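PDB 6BLK: signal transduction histidine-protein kinase/phosphatase mprB from Mycobacterium hassiacum, which probably autophosphorylates on a histidine with ATP as a two-component sensor kinase and also acts as a phosphatase, this chain being its ATP-binding kinase domain. Local coordinates for residues A[101-106]-A[115-120]; A[87-92]-A[107-112]; A[94-99]-A[134-139]. One frame throughout, in Å; residues are numbered along the deposited sequence.

Contact 1 (A[101-106]-A[115-120]). With ATP (adenosine-5'-triphosphate), chain E.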
loop_
_atom_site.group_PDB
_atom_site.type_symbol
_atom_site.label_atom_id
_atom_site.label_comp_id
_atom_site.label_asym_id
_atom_site.label_seq_id
_atom_site.Cartn_x
_atom_site.Cartn_y
_atom_site.Cartn_z
ATOM N N GLU A 101 9.566 -9.727 1.580
ATOM C CA GLU A 101 10.760 -10.206 2.283
ATOM C C GLU A 101 11.825 -9.117 2.333
ATOM O O GLU A 101 12.050 -8.414 1.346
ATOM C CB GLU A 101 11.347 -11.437 1.606
ATOM C CG GLU A 101 10.562 -12.706 1.813
ATOM C CD GLU A 101 11.120 -13.556 2.938
ATOM O OE1 GLU A 101 12.363 -13.723 3.013
ATOM O OE2 GLU A 101 10.308 -14.050 3.751
ATOM N N ARG A 102 12.511 -9.014 3.466
ATOM C CA ARG A 102 13.600 -8.052 3.577
ATOM C C ARG A 102 14.638 -8.270 2.485
ATOM O O ARG A 102 15.030 -9.405 2.181
ATOM C CB ARG A 102 14.277 -8.131 4.947
ATOM C CG ARG A 102 13.436 -7.500 6.061
ATOM C CD ARG A 102 14.144 -7.566 7.411
ATOM N NE ARG A 102 14.470 -8.953 7.681
ATOM C CZ ARG A 102 13.632 -9.816 8.249
ATOM N NH1 ARG A 102 12.426 -9.421 8.648
ATOM N NH2 ARG A 102 14.003 -11.073 8.406
ATOM N N PHE A 103 15.076 -7.148 1.908
ATOM C CA PHE A 103 16.200 -7.066 0.990
ATOM C C PHE A 103 15.849 -7.570 -0.405
ATOM O O PHE A 103 16.733 -7.787 -1.239
ATOM C CB PHE A 103 17.418 -7.799 1.557
ATOM C CG PHE A 103 17.693 -7.453 2.995
ATOM C CD1 PHE A 103 17.733 -6.138 3.415
ATOM C CD2 PHE A 103 17.865 -8.439 3.925
ATOM C CE1 PHE A 103 17.965 -5.830 4.730
ATOM C CE2 PHE A 103 18.066 -8.139 5.272
ATOM C CZ PHE A 103 18.114 -6.844 5.673
ATOM N N PHE A 104 14.570 -7.726 -0.704
ATOM C CA PHE A 104 14.153 -7.946 -2.084
ATOM C C PHE A 104 14.370 -6.697 -2.927
ATOM O O PHE A 104 14.153 -5.575 -2.470
ATOM C CB PHE A 104 12.683 -8.353 -2.146
ATOM C CG PHE A 104 12.123 -8.328 -3.546
ATOM C CD1 PHE A 104 12.618 -9.189 -4.510
ATOM C CD2 PHE A 104 11.127 -7.438 -3.898
ATOM C CE1 PHE A 104 12.123 -9.173 -5.793
ATOM C CE2 PHE A 104 10.629 -7.426 -5.171
ATOM C CZ PHE A 104 11.131 -8.292 -6.122
ATOM N N ARG A 105 14.859 -6.908 -4.156
ATOM C CA ARG A 105 15.048 -5.848 -5.139
ATOM C C ARG A 105 14.661 -6.414 -6.497
ATOM O O ARG A 105 15.269 -7.390 -6.952
ATOM C CB ARG A 105 16.511 -5.382 -5.124
ATOM C CG ARG A 105 16.753 -3.953 -5.523
ATOM C CD ARG A 105 18.175 -3.559 -5.171
ATOM N NE ARG A 105 18.466 -2.193 -5.598
ATOM C CZ ARG A 105 18.407 -1.107 -4.834
ATOM N NH1 ARG A 105 18.060 -1.173 -3.555
ATOM N NH2 ARG A 105 18.708 0.069 -5.359
ATOM N N SER A 106 13.663 -5.810 -7.148
ATOM C CA SER A 106 13.213 -6.262 -8.460
ATOM C C SER A 106 14.170 -5.831 -9.577
ATOM O O SER A 106 14.547 -4.662 -9.672
ATOM C CB SER A 106 11.820 -5.702 -8.743
ATOM O OG SER A 106 11.336 -6.150 -9.998
ATOM N N SER A 115 16.961 0.277 1.243
ATOM C CA SER A 115 17.623 -0.996 1.482
ATOM C C SER A 115 16.664 -2.175 1.570
ATOM O O SER A 115 17.083 -3.269 1.953
ATOM C CB SER A 115 18.488 -0.906 2.735
ATOM O OG SER A 115 19.695 -0.246 2.404
ATOM N N GLY A 116 15.406 -1.991 1.194
ATOM C CA GLY A 116 14.510 -3.128 1.042
ATOM C C GLY A 116 13.868 -3.586 2.323
ATOM O O GLY A 116 13.764 -4.790 2.555
ATOM N N LEU A 117 13.450 -2.654 3.168
ATOM C CA LEU A 117 12.789 -2.980 4.411
ATOM C C LEU A 117 11.330 -2.559 4.461
ATOM O O LEU A 117 10.599 -3.086 5.301
ATOM C CB LEU A 117 13.537 -2.318 5.569
ATOM C CG LEU A 117 15.017 -2.740 5.680
ATOM C CD1 LEU A 117 15.785 -1.777 6.548
ATOM C CD2 LEU A 117 15.139 -4.136 6.241
ATOM N N GLY A 118 10.883 -1.675 3.561
ATOM C CA GLY A 118 9.564 -1.063 3.686
ATOM C C GLY A 118 8.432 -2.068 3.613
ATOM O O GLY A 118 7.462 -1.983 4.376
ATOM N N LEU A 119 8.503 -3.004 2.684
ATOM C CA LEU A 119 7.382 -3.918 2.502
ATOM C C LEU A 119 7.387 -5.033 3.534
ATOM O O LEU A 119 6.327 -5.527 3.898
ATOM C CB LEU A 119 7.390 -4.499 1.108
ATOM C CG LEU A 119 6.906 -3.524 0.027
ATOM C CD1 LEU A 119 7.085 -4.145 -1.346
ATOM C CD2 LEU A 119 5.479 -3.115 0.181
ATOM N N ALA A 120 8.550 -5.445 4.024
ATOM C CA ALA A 120 8.563 -6.333 5.195
ATOM C C ALA A 120 7.826 -5.717 6.386
ATOM O O ALA A 120 7.120 -6.419 7.124
ATOM C CB ALA A 120 10.004 -6.674 5.571
HETATM P PG ATP E . 12.760 0.977 1.571
HETATM O O1G ATP E . 11.278 0.785 1.312
HETATM O O2G ATP E . 13.400 0.144 2.692
HETATM O O3G ATP E . 13.209 2.429 1.582
HETATM P PB ATP E . 12.769 -0.253 -1.086
HETATM O O1B ATP E . 13.886 -0.627 -2.044
HETATM O O2B ATP E . 11.745 0.765 -1.451
HETATM O O3B ATP E . 13.483 0.355 0.251
HETATM P PA ATP E . 10.573 -2.110 -0.502
HETATM O O1A ATP E . 10.508 -3.229 0.534
HETATM O O2A ATP E . 9.638 -0.938 -0.337
HETATM O O3A ATP E . 12.141 -1.656 -0.531
HETATM O "O5'" ATP E . 10.446 -2.778 -1.916
HETATM C "C5'" ATP E . 11.270 -3.873 -2.273
HETATM C "C4'" ATP E . 11.573 -3.786 -3.764
HETATM O "O4'" ATP E . 10.370 -4.149 -4.453
HETATM C "C3'" ATP E . 11.988 -2.423 -4.331
HETATM O "O3'" ATP E . 13.409 -2.189 -4.215
HETATM C "C2'" ATP E . 11.549 -2.573 -5.776
HETATM O "O2'" ATP E . 12.490 -3.347 -6.542
HETATM C "C1'" ATP E . 10.290 -3.404 -5.661
HETATM N N9 ATP E . 9.056 -2.601 -5.584
HETATM C C8 ATP E . 8.272 -2.350 -4.480
HETATM N N7 ATP E . 7.186 -1.606 -4.835
HETATM C C5 ATP E . 7.283 -1.393 -6.166
HETATM C C6 ATP E . 6.442 -0.718 -7.129
HETATM N N6 ATP E . 5.335 -0.095 -6.703
HETATM N N1 ATP E . 6.839 -0.718 -8.400
HETATM C C2 ATP E . 7.966 -1.332 -8.804
HETATM N N3 ATP E . 8.780 -1.995 -7.972
HETATM C C4 ATP E . 8.477 -2.058 -6.654
#
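Phe103 and Leu117 run side by side and point the same way where residues 101-106, which carry part of the F box of a histidine kinase ATPase domain, meet the glycine-rich G2 box at 115-120. One methyl serves two neighbours: Leu117 CD2 lies 3.6 Å from Phe103 CE1 and 3.8 Å from Arg102 CD. The CB of Phe103 points away from 115-120, but CG, anti to the carbonyl carbon (chi1 -47°), starts a ring whose end comes back. Its CD1 meets Ser115 O at 3.3 Å, with the oxygen in plane at the ring edge. Arg102 CB lies over one face of that ring, toward its rim, and Arg102 CG comes within 3.6 Å of Ala120 CB. Between the backbones, Phe103 N donates to Gly116 O at 2.8 Å in a nearly straight bond (178° at the hydrogen). A CB on Gly116 would run into Phe103 CA, which explains the glycine. ATP is gripped by the same backbone, Leu117 N reaching O2G at 2.8 Å and Leu119 N reaching O1A at 2.9 Å. Helix 118-128 starts at Gly118, within the G2 box, and Asn53 of helix 44-60 is hydrogen-bonded to Gly118 O.

Contact 2 (A[87-92]-A[107-112]). With ATP (adenosine-5'-triphosphate), chain E.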
loop_
_atom_site.group_PDB
_atom_site.type_symbol
_atom_site.label_atom_id
_atom_site.label_comp_id
_atom_site.label_asym_id
_atom_site.label_seq_id
_atom_site.Cartn_x
_atom_site.Cartn_y
_atom_site.Cartn_z
ATOM N N GLN A 87 1.530 3.077 -12.304
ATOM C CA GLN A 87 1.766 2.851 -13.719
ATOM C C GLN A 87 3.237 2.592 -13.989
ATOM O O GLN A 87 3.743 2.892 -15.069
ATOM C CB GLN A 87 1.276 4.049 -14.520
ATOM C CG GLN A 87 -0.210 4.248 -14.455
ATOM C CD GLN A 87 -0.666 5.400 -15.332
ATOM O OE1 GLN A 87 -0.314 6.553 -15.095
ATOM N NE2 GLN A 87 -1.442 5.087 -16.349
ATOM N N GLY A 88 3.928 2.056 -13.000
ATOM C CA GLY A 88 5.304 1.678 -13.122
ATOM C C GLY A 88 5.457 0.345 -13.816
ATOM O O GLY A 88 4.535 -0.181 -14.445
ATOM N N PRO A 89 6.656 -0.231 -13.740
ATOM C CA PRO A 89 6.921 -1.444 -14.516
ATOM C C PRO A 89 6.174 -2.674 -14.052
ATOM O O PRO A 89 6.067 -3.644 -14.823
ATOM C CB PRO A 89 8.432 -1.641 -14.339
ATOM C CG PRO A 89 8.708 -1.001 -13.028
ATOM C CD PRO A 89 7.846 0.206 -12.991
ATOM N N GLY A 90 5.669 -2.683 -12.828
ATOM C CA GLY A 90 5.051 -3.867 -12.284
ATOM C C GLY A 90 6.088 -4.856 -11.780
ATOM O O GLY A 90 7.251 -4.840 -12.162
ATOM N N ILE A 91 5.643 -5.731 -10.895
ATOM C CA ILE A 91 6.481 -6.806 -10.361
ATOM C C ILE A 91 6.042 -8.102 -11.034
ATOM O O ILE A 91 4.873 -8.484 -10.902
ATOM C CB ILE A 91 6.370 -6.904 -8.834
ATOM C CG1 ILE A 91 6.968 -5.638 -8.197
ATOM C CG2 ILE A 91 7.087 -8.172 -8.325
ATOM C CD1 ILE A 91 6.717 -5.491 -6.702
ATOM N N PRO A 92 6.925 -8.790 -11.760
ATOM C CA PRO A 92 6.485 -9.933 -12.577
ATOM C C PRO A 92 6.100 -11.128 -11.720
ATOM O O PRO A 92 6.493 -11.222 -10.547
ATOM C CB PRO A 92 7.720 -10.245 -13.437
ATOM C CG PRO A 92 8.876 -9.765 -12.608
ATOM C CD PRO A 92 8.376 -8.564 -11.848
ATOM N N ALA A 107 14.523 -6.784 -10.440
ATOM C CA ALA A 107 15.292 -6.470 -11.639
ATOM C C ALA A 107 14.481 -5.672 -12.657
ATOM O O ALA A 107 15.077 -5.062 -13.557
ATOM C CB ALA A 107 15.795 -7.761 -12.280
ATOM N N SER A 108 13.140 -5.657 -12.529
ATOM C CA SER A 108 12.268 -4.915 -13.451
ATOM C C SER A 108 12.170 -3.435 -13.120
ATOM O O SER A 108 11.720 -2.649 -13.964
ATOM C CB SER A 108 10.837 -5.494 -13.446
ATOM O OG SER A 108 10.792 -6.833 -13.922
ATOM N N ALA A 109 12.544 -3.047 -11.912
ATOM C CA ALA A 109 12.386 -1.688 -11.432
ATOM C C ALA A 109 13.755 -1.036 -11.344
ATOM O O ALA A 109 14.733 -1.685 -10.966
ATOM C CB ALA A 109 11.695 -1.673 -10.065
ATOM N N ARG A 110 13.827 0.244 -11.693
ATOM C CA ARG A 110 15.128 0.903 -11.716
ATOM C C ARG A 110 15.678 1.037 -10.298
ATOM O O ARG A 110 14.928 1.181 -9.325
ATOM C CB ARG A 110 15.031 2.260 -12.417
ATOM C CG ARG A 110 14.433 3.398 -11.630
ATOM C CD ARG A 110 14.605 4.698 -12.427
ATOM N NE ARG A 110 14.094 5.864 -11.712
ATOM C CZ ARG A 110 14.815 6.640 -10.905
ATOM N NH1 ARG A 110 16.104 6.384 -10.687
ATOM N NH2 ARG A 110 14.240 7.685 -10.312
ATOM N N SER A 111 16.996 0.926 -10.177
ATOM C CA SER A 111 17.627 0.935 -8.866
ATOM C C SER A 111 17.554 2.320 -8.249
ATOM O O SER A 111 17.944 3.316 -8.873
ATOM C CB SER A 111 19.091 0.481 -8.969
ATOM O OG SER A 111 19.709 0.403 -7.684
ATOM N N MET A 112 17.073 2.370 -7.011
ATOM C CA MET A 112 16.870 3.592 -6.264
ATOM C C MET A 112 17.334 3.410 -4.837
ATOM O O MET A 112 17.343 2.287 -4.320
ATOM C CB MET A 112 15.403 4.031 -6.270
ATOM C CG MET A 112 14.865 4.332 -7.663
ATOM S SD MET A 112 13.149 4.839 -7.615
ATOM C CE MET A 112 13.305 6.508 -6.949
HETATM P PG ATP E . 12.760 0.977 1.571
HETATM O O1G ATP E . 11.278 0.785 1.312
HETATM O O2G ATP E . 13.400 0.144 2.692
HETATM O O3G ATP E . 13.209 2.429 1.582
HETATM P PB ATP E . 12.769 -0.253 -1.086
HETATM O O1B ATP E . 13.886 -0.627 -2.044
HETATM O O2B ATP E . 11.745 0.765 -1.451
HETATM O O3B ATP E . 13.483 0.355 0.251
HETATM P PA ATP E . 10.573 -2.110 -0.502
HETATM O O1A ATP E . 10.508 -3.229 0.534
HETATM O O2A ATP E . 9.638 -0.938 -0.337
HETATM O O3A ATP E . 12.141 -1.656 -0.531
HETATM O "O5'" ATP E . 10.446 -2.778 -1.916
HETATM C "C5'" ATP E . 11.270 -3.873 -2.273
HETATM C "C4'" ATP E . 11.573 -3.786 -3.764
HETATM O "O4'" ATP E . 10.370 -4.149 -4.453
HETATM C "C3'" ATP E . 11.988 -2.423 -4.331
HETATM O "O3'" ATP E . 13.409 -2.189 -4.215
HETATM C "C2'" ATP E . 11.549 -2.573 -5.776
HETATM O "O2'" ATP E . 12.490 -3.347 -6.542
HETATM C "C1'" ATP E . 10.290 -3.404 -5.661
HETATM N N9 ATP E . 9.056 -2.601 -5.584
HETATM C C8 ATP E . 8.272 -2.350 -4.480
HETATM N N7 ATP E . 7.186 -1.606 -4.835
HETATM C C5 ATP E . 7.283 -1.393 -6.166
HETATM C C6 ATP E . 6.442 -0.718 -7.129
HETATM N N6 ATP E . 5.335 -0.095 -6.703
HETATM N N1 ATP E . 6.839 -0.718 -8.400
HETATM C C2 ATP E . 7.966 -1.332 -8.804
HETATM N N3 ATP E . 8.780 -1.995 -7.972
HETATM C C4 ATP E . 8.477 -2.058 -6.654
#
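Pro89 of the G1 box, whose Asp86, Gly88 and Gly90 give the D-x-G-x-G pattern of the histidine kinase ATPase fold, packs against Ser108 and Ala109 at the start of the ATP lid. The tight part is a set of van der Waals contacts on Ser108. Pro89 CB lies 3.5 Å from the backbone carbonyl Ser108 O. On the side-chain side, Ser108 OG, anti to its own carbonyl carbon (chi1 -64°), is placed 3.6 Å from Pro92 CD. Ser108 thus meets Pro89 with its carbonyl oxygen and Pro92 with its hydroxyl. The fit is looser between the side chains of Pro89 and Ala109, where CG and CB are 4.3 Å apart, and between Gly90 O and Ser108 CB at 3.9 Å. Only 153 Å² is buried in all, Ser108 remains exposed, and the two segments share no hydrogen bond. Ser108 N is hydrogen-bonded to Ser106 OG, while Arg110 O accepts a bond from Trp61 NE1, which ties the lid to Trp61, just after helix 44-60. Both segments also line the adenine pocket, in unlike ways. Ile91 stands over the ring system, its CD1 3.9 Å from C4 of ATP. From the lid, Ala109 CB approaches the purine at N3, 3.6 Å away.

Contact 3 (A[94-99]-A[134-139])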
loop_
_atom_site.group_PDB
_atom_site.type_symbol
_atom_site.label_atom_id
_atom_site.label_comp_id
_atom_site.label_asym_id
_atom_site.label_seq_id
_atom_site.Cartn_x
_atom_site.Cartn_y
_atom_site.Cartn_z
ATOM N N GLN A 94 7.014 -14.227 -11.242
ATOM C CA GLN A 94 7.980 -15.113 -10.599
ATOM C C GLN A 94 8.601 -14.495 -9.348
ATOM O O GLN A 94 8.991 -15.234 -8.436
ATOM C CB GLN A 94 9.075 -15.516 -11.601
ATOM C CG GLN A 94 9.966 -14.391 -12.130
ATOM C CD GLN A 94 9.364 -13.624 -13.324
ATOM O OE1 GLN A 94 8.194 -13.814 -13.690
ATOM N NE2 GLN A 94 10.179 -12.762 -13.939
ATOM N N GLU A 95 8.676 -13.166 -9.279
ATOM C CA GLU A 95 9.211 -12.444 -8.130
ATOM C C GLU A 95 8.185 -12.216 -7.029
ATOM O O GLU A 95 8.560 -11.726 -5.959
ATOM C CB GLU A 95 9.746 -11.076 -8.563
ATOM C CG GLU A 95 10.942 -11.127 -9.489
ATOM C CD GLU A 95 11.517 -9.764 -9.784
ATOM O OE1 GLU A 95 10.809 -8.738 -9.614
ATOM O OE2 GLU A 95 12.705 -9.710 -10.176
ATOM N N ARG A 96 6.909 -12.470 -7.275
ATOM C CA ARG A 96 5.896 -11.997 -6.337
ATOM C C ARG A 96 5.996 -12.695 -4.980
ATOM O O ARG A 96 5.386 -12.206 -4.028
ATOM C CB ARG A 96 4.495 -12.142 -6.923
ATOM C CG ARG A 96 4.198 -11.112 -8.002
ATOM C CD ARG A 96 2.909 -11.315 -8.662
ATOM N NE ARG A 96 2.878 -10.500 -9.853
ATOM C CZ ARG A 96 2.052 -10.696 -10.857
ATOM N NH1 ARG A 96 1.169 -11.674 -10.819
ATOM N NH2 ARG A 96 2.154 -9.908 -11.922
ATOM N N HIS A 97 6.800 -13.766 -4.870
ATOM C CA HIS A 97 7.073 -14.475 -3.620
ATOM C C HIS A 97 8.290 -13.927 -2.859
ATOM O O HIS A 97 8.554 -14.363 -1.726
ATOM C CB HIS A 97 7.299 -15.974 -3.906
ATOM C CG HIS A 97 8.546 -16.249 -4.683
ATOM N ND1 HIS A 97 9.806 -16.204 -4.120
ATOM C CD2 HIS A 97 8.729 -16.545 -5.990
ATOM C CE1 HIS A 97 10.711 -16.466 -5.049
ATOM N NE2 HIS A 97 10.082 -16.678 -6.191
ATOM N N LEU A 98 9.072 -13.031 -3.450
ATOM C CA LEU A 98 10.087 -12.312 -2.694
ATOM C C LEU A 98 9.567 -10.985 -2.186
ATOM O O LEU A 98 10.186 -10.374 -1.309
ATOM C CB LEU A 98 11.335 -12.055 -3.558
ATOM C CG LEU A 98 12.342 -13.188 -3.809
ATOM C CD1 LEU A 98 13.444 -12.760 -4.815
ATOM C CD2 LEU A 98 12.966 -13.637 -2.491
ATOM N N VAL A 99 8.437 -10.527 -2.715
ATOM C CA VAL A 99 7.877 -9.273 -2.256
ATOM C C VAL A 99 7.413 -9.486 -0.819
ATOM O O VAL A 99 6.819 -10.523 -0.486
ATOM C CB VAL A 99 6.726 -8.823 -3.179
ATOM C CG1 VAL A 99 6.088 -7.516 -2.686
ATOM C CG2 VAL A 99 7.208 -8.634 -4.573
ATOM N N ARG A 134 -1.345 -9.134 -0.861
ATOM C CA ARG A 134 -0.858 -9.801 -2.050
ATOM C C ARG A 134 -0.465 -8.732 -3.052
ATOM O O ARG A 134 -0.825 -7.562 -2.919
ATOM C CB ARG A 134 -1.895 -10.753 -2.642
ATOM C CG ARG A 134 -3.132 -10.129 -3.156
ATOM C CD ARG A 134 -4.021 -11.183 -3.815
ATOM N NE ARG A 134 -5.167 -10.527 -4.416
ATOM C CZ ARG A 134 -5.276 -10.185 -5.700
ATOM N NH1 ARG A 134 -4.329 -10.474 -6.585
ATOM N NH2 ARG A 134 -6.366 -9.570 -6.113
ATOM N N VAL A 135 0.269 -9.170 -4.059
ATOM C CA VAL A 135 0.789 -8.299 -5.103
ATOM C C VAL A 135 0.323 -8.852 -6.438
ATOM O O VAL A 135 0.204 -10.066 -6.633
ATOM C CB VAL A 135 2.337 -8.174 -5.019
ATOM C CG1 VAL A 135 2.992 -9.540 -5.018
ATOM C CG2 VAL A 135 2.909 -7.336 -6.177
ATOM N N ASP A 136 0.041 -7.942 -7.374
ATOM C CA ASP A 136 -0.434 -8.315 -8.698
ATOM C C ASP A 136 -0.087 -7.158 -9.632
ATOM O O ASP A 136 0.424 -6.133 -9.188
ATOM C CB ASP A 136 -1.942 -8.605 -8.658
ATOM C CG ASP A 136 -2.415 -9.570 -9.740
ATOM O OD1 ASP A 136 -1.862 -9.586 -10.865
ATOM O OD2 ASP A 136 -3.388 -10.307 -9.449
ATOM N N TYR A 137 -0.385 -7.319 -10.914
ATOM C CA TYR A 137 -0.309 -6.187 -11.832
ATOM C C TYR A 137 -1.509 -5.275 -11.629
ATOM O O TYR A 137 -2.614 -5.731 -11.322
ATOM C CB TYR A 137 -0.279 -6.646 -13.291
ATOM C CG TYR A 137 1.027 -7.188 -13.776
ATOM C CD1 TYR A 137 2.237 -6.693 -13.314
ATOM C CD2 TYR A 137 1.041 -8.229 -14.673
ATOM C CE1 TYR A 137 3.436 -7.202 -13.794
ATOM C CE2 TYR A 137 2.222 -8.748 -15.144
ATOM C CZ TYR A 137 3.404 -8.243 -14.698
ATOM O OH TYR A 137 4.574 -8.789 -15.190
ATOM N N ALA A 138 -1.284 -3.970 -11.784
ATOM C CA ALA A 138 -2.399 -3.018 -11.730
ATOM C C ALA A 138 -3.304 -3.120 -12.964
ATOM O O ALA A 138 -4.536 -3.035 -12.847
ATOM C CB ALA A 138 -1.855 -1.603 -11.560
ATOM N N ASP A 139 -2.727 -3.306 -14.156
ATOM C CA ASP A 139 -3.511 -3.483 -15.379
ATOM C C ASP A 139 -2.700 -4.326 -16.348
ATOM O O ASP A 139 -1.853 -3.805 -17.090
ATOM C CB ASP A 139 -3.903 -2.155 -16.010
ATOM C CG ASP A 139 -4.827 -2.332 -17.191
ATOM O OD1 ASP A 139 -4.976 -3.480 -17.652
ATOM O OD2 ASP A 139 -5.383 -1.325 -17.668
#
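Strand 132-137 of the mixed sheet in the ATP-binding alpha/beta sandwich is where Arg96, from the loop after the G1 box, lies across Val135, Asp136 and Tyr137. The aliphatic part of Arg96 crosses Val135 obliquely. Val135 CG1, set between its own backbone N and carbonyl carbon (chi1 54°), is 3.6 Å from Arg96 CB, and the same methyl reaches Val99 CB at 4.2 Å. Farther out, the guanidinium has Asp136 CA over the centre of one face, 4.0 Å above its plane, and then meets Tyr137 in a cation-pi contact. Arg96 NH2 sits 3.2 Å above the ring plane, over the ring centre, and Arg96 CZ is 4.5 Å from the centroid, only 2° off the normal. Since the two planes are 84° apart, the guanidinium stands upright on the ring with NH2 foremost. The charge pairing with Asp136 is long and indirect: Arg96 NH1 and Asp136 OD1 are 3.7 Å apart, the oxygen lies well out of the guanidinium plane, and no N-H points at it. Within its strand Asp136 uses the anti lone pair of each oxygen: OD1 accepts a hydrogen bond from Tyr137 N at 2.7 Å, and OD2 one from Arg134 NH1 at 3.0 Å, part of a salt bridge. Arg96 NE is hydrogen-bonded to Ile91 O, in the G1 box region. Strand 132-137 pairs antiparallel with 147-154, whose Thr147 and Ile149 touch Val135, while Val99 packs on Leu119 of helix 118-128.

How the contacts relate
From the N terminus, strand 79-85 leads into the long segment that holds most of these residues. Contact 2 starts first, at 87-92, and closes its loop at 107-112. Contact 3 starts within that loop, at 94-99, but closes only at 134-139, so the two cross. Contact 1 runs from 101-106 to 115-120: it crosses contact 2 and falls entirely within the span of contact 3. Side chains join contact 1 to both others, Ser106 OG to Glu95 OE1 of contact 3 and Arg105 NH2 to Ser111 OG of contact 2, while Pro92 packs on Tyr137 between contacts 2 and 3. Together they tie the nucleotide loops to helix 118-128 and strand 132-137, with contacts 1 and 2 both touching ATP.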